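Local coordinates for antifreeze protein (Marinomonas primoryensis, PDB 5JUH), which is a giant ice-binding adhesin that attaches its Antarctic bacterium to diatoms and ice, represented by its C-terminal RTX domain, probably the part that directs type I secretion, at residues D74-G79 / S94-L99. Numbering follows the deposited sequence.
With CA (calcium ion), chain H; CA (calcium ion), chain D; CA (calcium ion), chain G.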
# COMPACT_ATOMS: atom_id res chain seq x y z
N ASP A 74 -6.65 -0.65 15.49
CA ASP A 74 -5.64 -0.22 14.50
C ASP A 74 -4.44 -1.14 14.54
O ASP A 74 -3.67 -1.06 15.53
CB ASP A 74 -5.19 1.26 14.72
CG ASP A 74 -6.43 2.26 14.81
OD1 ASP A 74 -7.41 2.06 14.12
OD2 ASP A 74 -6.38 3.16 15.66
N ASP A 75 -4.37 -2.05 13.59
CA ASP A 75 -3.41 -3.15 13.60
C ASP A 75 -2.28 -2.94 12.60
O ASP A 75 -2.33 -2.02 11.74
CB ASP A 75 -4.13 -4.45 13.19
CG ASP A 75 -5.37 -4.74 14.06
OD1 ASP A 75 -5.27 -4.71 15.27
OD2 ASP A 75 -6.47 -4.93 13.49
N VAL A 76 -1.25 -3.78 12.75
CA VAL A 76 -0.16 -3.76 11.77
C VAL A 76 -0.07 -5.25 11.38
O VAL A 76 0.20 -6.13 12.18
CB VAL A 76 1.17 -3.26 12.39
CG1 VAL A 76 2.26 -3.34 11.38
CG2 VAL A 76 1.01 -1.85 12.98
N LEU A 77 -0.27 -5.54 10.10
CA LEU A 77 -0.39 -6.89 9.56
C LEU A 77 0.78 -7.11 8.57
O LEU A 77 1.11 -6.27 7.74
CB LEU A 77 -1.69 -7.04 8.87
CG LEU A 77 -2.86 -7.62 9.69
CD1 LEU A 77 -2.86 -7.60 11.17
CD2 LEU A 77 -4.19 -7.15 9.12
N PHE A 78 1.39 -8.29 8.66
CA PHE A 78 2.54 -8.60 7.83
C PHE A 78 2.64 -10.10 7.65
O PHE A 78 2.66 -10.84 8.62
CB PHE A 78 3.83 -8.09 8.54
CG PHE A 78 5.09 -8.37 7.81
CD1 PHE A 78 5.24 -8.10 6.45
CD2 PHE A 78 6.20 -8.84 8.51
CE1 PHE A 78 6.49 -8.27 5.82
CE2 PHE A 78 7.44 -9.01 7.88
CZ PHE A 78 7.58 -8.74 6.55
N GLY A 79 2.76 -10.51 6.40
CA GLY A 79 2.81 -12.01 6.12
C GLY A 79 4.25 -12.58 6.17
O GLY A 79 4.43 -13.74 5.94
N SER A 94 -7.99 1.35 11.45
CA SER A 94 -7.14 1.84 10.39
C SER A 94 -5.86 0.98 10.47
O SER A 94 -5.10 1.11 11.44
CB SER A 94 -6.75 3.27 10.64
OG SER A 94 -7.91 4.11 10.47
N ASP A 95 -5.71 0.06 9.53
CA ASP A 95 -4.70 -1.00 9.62
C ASP A 95 -3.61 -0.70 8.64
O ASP A 95 -3.85 -0.28 7.50
CB ASP A 95 -5.38 -2.35 9.32
CG ASP A 95 -6.51 -2.62 10.27
OD1 ASP A 95 -6.26 -2.65 11.48
OD2 ASP A 95 -7.64 -2.69 9.83
N ILE A 96 -2.38 -1.04 9.05
CA ILE A 96 -1.23 -0.93 8.13
C ILE A 96 -0.93 -2.36 7.64
O ILE A 96 -0.75 -3.28 8.43
CB ILE A 96 0.02 -0.39 8.86
CG1 ILE A 96 -0.24 1.03 9.31
CG2 ILE A 96 1.25 -0.53 7.98
CD1 ILE A 96 0.76 1.56 10.30
N PHE A 97 -0.89 -2.50 6.34
CA PHE A 97 -0.46 -3.73 5.73
C PHE A 97 0.95 -3.57 5.23
O PHE A 97 1.23 -2.73 4.38
CB PHE A 97 -1.39 -4.15 4.53
CG PHE A 97 -2.84 -4.28 4.95
CD1 PHE A 97 -3.35 -5.48 5.37
CD2 PHE A 97 -3.75 -3.21 4.88
CE1 PHE A 97 -4.67 -5.63 5.75
CE2 PHE A 97 -5.06 -3.34 5.28
CZ PHE A 97 -5.52 -4.55 5.66
N ILE A 98 1.87 -4.32 5.85
CA ILE A 98 3.26 -4.29 5.38
C ILE A 98 3.50 -5.28 4.30
O ILE A 98 3.14 -6.43 4.48
CB ILE A 98 4.24 -4.57 6.59
CG1 ILE A 98 4.02 -3.58 7.74
CG2 ILE A 98 5.67 -4.51 6.11
CD1 ILE A 98 4.84 -3.90 9.00
N LEU A 99 4.02 -4.85 3.18
CA LEU A 99 4.16 -5.73 2.03
C LEU A 99 5.66 -5.91 1.71
O LEU A 99 6.45 -5.01 1.73
CB LEU A 99 3.46 -5.11 0.79
CG LEU A 99 1.93 -5.12 1.05
CD1 LEU A 99 1.33 -4.38 -0.13
CD2 LEU A 99 1.35 -6.50 1.04
CA CA H . -8.17 -3.67 12.44
CA CA D . 3.68 -15.78 5.20
CA CA G . -9.26 -1.70 8.54
O HOH W 1 -2.52 1.05 12.27
O HOH W 2 2.59 -9.04 4.07
O HOH W 3 2.95 -15.96 7.44
O HOH W 4 3.23 -18.02 4.57
O HOH W 5 5.62 -16.78 6.01
O HOH W 6 -11.18 -0.69 7.56
O HOH W 7 -9.00 -3.28 6.77
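With CG set beside the backbone N in both Asp75 (chi1 -54°) and Asp95 (chi1 -58°), the two carboxylates lie side by side, planes 6° apart, and reach the same calcium. Asp75 OD2 binds the calcium at 2.4 Å, while Asp95 holds it through both oxygens, OD1 the shorter. Asp95 OD2 also binds a second calcium at 2.3 Å, so that this carboxylate bridges the two ions. Backbone oxygens of Gly71, Gly73, Gly90 and Glu92 complete the first site. Asp95 OD1 also takes the N-H of Asp75 on its anti lone pair, and the calcium probably offsets the repulsion between Asp75 OD2 and Asp95 OD1, 3.0 Å apart. Such calcium-bridged turns followed by short parallel strands, stacked rung on rung, are the mark of the RTX beta-roll, and here strand 76-78 pairs with strand 96-98. Ile96 N donates to Asp75 O, Leu77 N to Ile96 O at 2.9 Å, and Ile98 N to Leu77 O at 2.8 Å. On one face of this ladder Val76 CG1 meets Ile98 CD1 at 3.6 Å, and the Phe78 ring turns its edge to Ile98 O. On the other, Leu77 CD2 lies 3.7 Å from Phe97 CE1, and strand 120-122 continues the sheet along the far edge of strand 96-98.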